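Local structure of protein ACDH-11, isoform b (Caenorhabditis elegans, 4Y9J) at residues B[559-562]-B[563-567]; B[81-84]-B[85-89]. The protein belongs to the acyl-CoA dehydrogenase family and binds flavin-adenine dinucleotide in an assembly of four copies of the chain. One frame throughout, in Å; residues are numbered along the deposited sequence.

Interaction 1 of 2, residues B[559-562]-B[563-567]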
loop_
_atom_site.group_PDB
_atom_site.type_symbol
_atom_site.label_atom_id
_atom_site.label_comp_id
_atom_site.label_asym_id
_atom_site.label_seq_id
_atom_site.Cartn_x
_atom_site.Cartn_y
_atom_site.Cartn_z
ATOM N N TYR B 559 -20.774 -30.711 35.820
ATOM C CA TYR B 559 -21.711 -31.689 35.355
ATOM C C TYR B 559 -21.782 -31.748 33.823
ATOM O O TYR B 559 -21.692 -32.834 33.225
ATOM C CB TYR B 559 -23.108 -31.454 35.975
ATOM C CG TYR B 559 -24.126 -32.300 35.321
ATOM C CD1 TYR B 559 -24.274 -33.607 35.691
ATOM C CD2 TYR B 559 -24.863 -31.839 34.227
ATOM C CE1 TYR B 559 -25.166 -34.432 35.091
ATOM C CE2 TYR B 559 -25.777 -32.685 33.607
ATOM C CZ TYR B 559 -25.920 -33.988 34.068
ATOM O OH TYR B 559 -26.802 -34.904 33.502
ATOM N N ARG B 560 -21.931 -30.589 33.192
ATOM C CA ARG B 560 -22.009 -30.534 31.703
ATOM C C ARG B 560 -20.733 -30.994 31.025
ATOM O O ARG B 560 -20.761 -31.738 30.039
ATOM C CB ARG B 560 -22.397 -29.148 31.248
ATOM C CG ARG B 560 -23.767 -28.750 31.753
ATOM C CD ARG B 560 -24.159 -27.438 31.152
ATOM N NE ARG B 560 -25.411 -26.903 31.671
ATOM C CZ ARG B 560 -26.044 -25.851 31.160
ATOM N NH1 ARG B 560 -25.585 -25.292 30.086
ATOM N NH2 ARG B 560 -27.169 -25.396 31.690
ATOM N N TYR B 561 -19.600 -30.626 31.595
ATOM C CA TYR B 561 -18.327 -31.015 30.996
ATOM C C TYR B 561 -18.203 -32.537 31.092
ATOM O O TYR B 561 -17.755 -33.174 30.151
ATOM C CB TYR B 561 -17.139 -30.335 31.731
ATOM C CG TYR B 561 -15.829 -30.515 31.013
ATOM C CD1 TYR B 561 -15.098 -31.685 31.148
ATOM C CD2 TYR B 561 -15.319 -29.503 30.196
ATOM C CE1 TYR B 561 -13.908 -31.858 30.448
ATOM C CE2 TYR B 561 -14.142 -29.676 29.486
ATOM C CZ TYR B 561 -13.438 -30.861 29.650
ATOM O OH TYR B 561 -12.298 -31.042 28.947
ATOM N N CYS B 562 -18.574 -33.102 32.226
ATOM C CA CYS B 562 -18.295 -34.499 32.452
ATOM C C CYS B 562 -19.365 -35.440 31.884
ATOM O O CYS B 562 -19.069 -36.573 31.511
ATOM C CB CYS B 562 -18.147 -34.781 33.938
ATOM S SG CYS B 562 -16.635 -34.105 34.628
ATOM N N CYS B 563 -20.618 -35.025 31.918
ATOM C CA CYS B 563 -21.682 -35.942 31.623
ATOM C C CYS B 563 -22.307 -35.696 30.277
ATOM O O CYS B 563 -23.086 -36.498 29.870
ATOM C CB CYS B 563 -22.767 -35.830 32.672
ATOM S SG CYS B 563 -22.115 -36.362 34.290
ATOM N N GLU B 564 -22.075 -34.541 29.679
ATOM C CA GLU B 564 -22.795 -34.147 28.413
ATOM C C GLU B 564 -21.958 -34.167 27.170
ATOM O O GLU B 564 -22.454 -33.856 26.081
ATOM C CB GLU B 564 -23.455 -32.768 28.533
ATOM C CG GLU B 564 -24.619 -32.778 29.519
ATOM C CD GLU B 564 -25.369 -31.464 29.651
ATOM O OE1 GLU B 564 -24.917 -30.448 29.148
ATOM O OE2 GLU B 564 -26.439 -31.449 30.306
ATOM N N GLN B 565 -20.712 -34.580 27.298
ATOM C CA GLN B 565 -19.897 -34.892 26.138
ATOM C C GLN B 565 -19.136 -36.160 26.468
ATOM O O GLN B 565 -18.877 -36.484 27.636
ATOM C CB GLN B 565 -18.954 -33.761 25.812
ATOM C CG GLN B 565 -18.150 -33.329 27.011
ATOM C CD GLN B 565 -17.196 -32.224 26.685
ATOM O OE1 GLN B 565 -17.190 -31.679 25.523
ATOM N NE2 GLN B 565 -16.400 -31.839 27.681
ATOM N N PRO B 566 -18.771 -36.911 25.465
ATOM C CA PRO B 566 -17.982 -38.056 25.801
ATOM C C PRO B 566 -16.603 -37.632 26.349
ATOM O O PRO B 566 -15.954 -36.763 25.826
ATOM C CB PRO B 566 -17.892 -38.814 24.464
ATOM C CG PRO B 566 -18.108 -37.785 23.421
ATOM C CD PRO B 566 -19.121 -36.862 24.031
ATOM N N LEU B 567 -16.197 -38.223 27.451
ATOM C CA LEU B 567 -14.907 -37.891 28.043
ATOM C C LEU B 567 -13.899 -38.738 27.346
ATOM O O LEU B 567 -12.789 -38.302 27.038
ATOM C CB LEU B 567 -14.898 -38.132 29.546
ATOM C CG LEU B 567 -15.746 -37.227 30.433
ATOM C CD1 LEU B 567 -15.693 -37.727 31.898
ATOM C CD2 LEU B 567 -15.241 -35.794 30.348
HETATM O O HOH W 1 -28.056 -33.662 31.208
HETATM O O HOH W 2 -19.578 -38.222 29.489
#
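Carboxylate oxygen OE2 of E564 is held by a water and by an arginine of the second subunit. The water that donates to it also hydrogen-bonds to Y559 OH, and R579 of the second subunit meets the same oxygen in a salt bridge. OE2 sits at the edge of the Y559 ring, 3.6 Å from CE2, with ring and carboxylate planes close to perpendicular. The extended E564 chain runs alongside R560, and OE1 rests 3.3 Å from CG of that arginine. No N-H of R560 points at OE1; its guanidinium is engaged instead by E556 and by D583 of the second subunit.

Y559 has its CG anti to the backbone N (chi1 170°), which turns one face of the ring to C563. The CB of C563 lies over that face, 4.0 Å from the ring centroid, as a CH-pi contact, while SG stands obliquely to the ring.

The last turn of helix 552-563 illustrates how carbonyls near a helix end find partners. C563 N donates to Y559 O at 2.8 Å and E564 N to R560 O. The next carbonyl, Y561 O, takes its hydrogen bond from a side chain: NE2 of Q565 approaches at 3.1 Å, in the carbonyl plane and on a lone pair. The same NE2 hangs 3.4 Å above the centre of the Y561 ring, whose plane is 81° from that of the amide. OE1 of Q565 is turned to K360. C562 O, finally, accepts from a water that also donates to Q565 O.

Successive carbonyls are thus satisfied by backbone, side chain and water in turn, while R560 and E564, not bridged to each other, each form a salt bridge to the second subunit, placing this helix end at a subunit interface.

Interaction 2 of 2, residues B[81-84]-B[85-89]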
loop_
_atom_site.group_PDB
_atom_site.type_symbol
_atom_site.label_atom_id
_atom_site.label_comp_id
_atom_site.label_asym_id
_atom_site.label_seq_id
_atom_site.Cartn_x
_atom_site.Cartn_y
_atom_site.Cartn_z
ATOM N N HIS B 81 16.067 -4.327 2.473
ATOM C CA HIS B 81 17.333 -4.993 2.299
ATOM C C HIS B 81 18.477 -4.021 2.219
ATOM O O HIS B 81 19.505 -4.268 2.846
ATOM C CB HIS B 81 17.387 -5.866 1.027
ATOM C CG HIS B 81 16.511 -7.097 1.065
ATOM N ND1 HIS B 81 16.340 -7.888 2.190
ATOM C CD2 HIS B 81 15.804 -7.705 0.075
ATOM C CE1 HIS B 81 15.538 -8.904 1.907
ATOM N NE2 HIS B 81 15.182 -8.807 0.638
ATOM N N GLN B 82 18.332 -3.013 1.363
ATOM C CA GLN B 82 19.398 -2.099 1.014
ATOM C C GLN B 82 19.019 -0.688 1.481
ATOM O O GLN B 82 17.829 -0.356 1.627
ATOM C CB GLN B 82 19.589 -2.021 -0.546
ATOM C CG GLN B 82 19.244 -3.297 -1.358
ATOM C CD GLN B 82 20.144 -4.490 -1.085
ATOM O OE1 GLN B 82 19.740 -5.702 -1.217
ATOM N NE2 GLN B 82 21.326 -4.192 -0.653
ATOM N N ASP B 83 20.031 0.122 1.702
ATOM C CA ASP B 83 19.874 1.547 1.869
ATOM C C ASP B 83 19.797 2.164 0.472
ATOM O O ASP B 83 19.706 1.441 -0.499
ATOM C CB ASP B 83 20.999 2.113 2.769
ATOM C CG ASP B 83 22.341 2.207 2.131
ATOM O OD1 ASP B 83 22.534 2.071 0.870
ATOM O OD2 ASP B 83 23.264 2.656 2.866
ATOM N N ALA B 84 19.872 3.473 0.325
ATOM C CA ALA B 84 19.612 4.071 -0.948
ATOM C C ALA B 84 20.855 4.156 -1.803
ATOM O O ALA B 84 20.804 4.642 -2.909
ATOM C CB ALA B 84 19.036 5.476 -0.743
ATOM N N TRP B 85 22.002 3.764 -1.230
ATOM C CA TRP B 85 23.302 3.942 -1.808
ATOM C C TRP B 85 24.061 2.615 -2.118
ATOM O O TRP B 85 25.274 2.651 -2.438
ATOM C CB TRP B 85 24.204 4.869 -0.904
ATOM C CG TRP B 85 23.665 6.285 -0.953
ATOM C CD1 TRP B 85 22.643 6.751 -0.135
ATOM C CD2 TRP B 85 23.898 7.260 -1.905
ATOM N NE1 TRP B 85 22.336 8.015 -0.495
ATOM C CE2 TRP B 85 23.056 8.356 -1.590
ATOM C CE3 TRP B 85 24.792 7.399 -2.985
ATOM C CZ2 TRP B 85 23.058 9.495 -2.315
ATOM C CZ3 TRP B 85 24.795 8.537 -3.682
ATOM C CH2 TRP B 85 23.907 9.582 -3.379
ATOM N N GLY B 86 23.321 1.530 -2.104
ATOM C CA GLY B 86 23.827 0.198 -2.462
ATOM C C GLY B 86 24.504 -0.652 -1.355
ATOM O O GLY B 86 25.312 -1.570 -1.654
ATOM N N LYS B 87 24.209 -0.337 -0.122
ATOM C CA LYS B 87 24.725 -1.084 1.001
ATOM C C LYS B 87 23.668 -1.947 1.549
ATOM O O LYS B 87 22.528 -1.562 1.700
ATOM C CB LYS B 87 25.225 -0.063 2.021
ATOM C CG LYS B 87 26.035 -0.626 3.148
ATOM C CD LYS B 87 26.834 0.539 3.716
ATOM C CE LYS B 87 27.127 0.369 5.203
ATOM N NZ LYS B 87 25.920 0.541 6.058
ATOM N N ARG B 88 23.996 -3.190 1.802
ATOM C CA ARG B 88 23.042 -4.097 2.364
ATOM C C ARG B 88 22.917 -3.803 3.877
ATOM O O ARG B 88 23.923 -3.749 4.545
ATOM C CB ARG B 88 23.577 -5.490 2.211
ATOM C CG ARG B 88 22.689 -6.481 2.873
ATOM C CD ARG B 88 21.692 -6.965 1.875
ATOM N NE ARG B 88 20.702 -7.761 2.571
ATOM C CZ ARG B 88 20.009 -8.756 2.028
ATOM N NH1 ARG B 88 20.223 -9.164 0.761
ATOM N NH2 ARG B 88 19.159 -9.380 2.748
ATOM N N VAL B 89 21.721 -3.549 4.347
ATOM C CA VAL B 89 21.488 -3.116 5.734
ATOM C C VAL B 89 20.475 -3.949 6.487
ATOM O O VAL B 89 20.557 -4.006 7.709
ATOM C CB VAL B 89 21.082 -1.619 5.852
ATOM C CG1 VAL B 89 22.213 -0.692 5.375
ATOM C CG2 VAL B 89 19.797 -1.327 5.121
HETATM O O HOH W 3 20.603 0.753 -2.871
#
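D83 bends its carboxylate back over the loop so that a single oxygen, OD1, serves two backbone amides of the returning chain. W85 N reaches D83 OD1 at 2.7 Å, closing an Asx turn, and K87 N meets OD1 at 3.1 Å from the opposite face of the carboxylate. Both donors come in from well out of its plane. A chi1 of 74°, which sets CG between the backbone N and the carbonyl carbon, brings OD1 to this place.

Backbone bonds pair the arms of this beta-hairpin: D83 N donates to K87 O at 3.0 Å, and V89 N to H81 O at 2.8 Å. Between them Q82 and R88 form an antiparallel non-hydrogen-bonded pair. D83 O accepts from a water 2.6 Å from it, and that water takes a weak bond from G86 N. G86 has a positive phi of 86°, a conformation that suits glycine because the carbonyl of W85 leaves little room beside its CA.

On the arms, the bent R88 chain lays its guanidinium alongside the H81 ring, their planes 33° apart. NH2 comes within 3.2 Å of H81 ND1, but the angle is poor for a hydrogen bond, and the salt bridge of R88 goes to D90.

At the tip, A84 O accepts from Q424 of the third subunit, and the W85 ring meets Y337 of that chain. The chemistry implies a turn in which one aspartate oxygen takes two backbone amides, W85 N and K87 N, while the A84 carbonyl and the indole engage a neighbouring subunit.

Overall arrangement
Followed from the N terminus, the chain first meets interaction 2, where it leaves strand 78-80, turns, and returns along strand 88-93; the contact closes the short loop of this two-stranded antiparallel hairpin in the AidB-like N-terminal region. Interaction 1 comes much later, at the end of helix 552-563, where the chain enters the loop toward helix 577-587 in the ACDH-11 C-terminal domain-like region. The two are strictly in series, neither enclosing nor crossing the other. Interactions 1 and 2 lie on opposite sides of the chain's centre, with their centres about 61 Å apart. Residues 81-89 face the third and fourth subunits, whereas 559-567 pack against helices 352-383, 486-512 and 524-545 and meet the second.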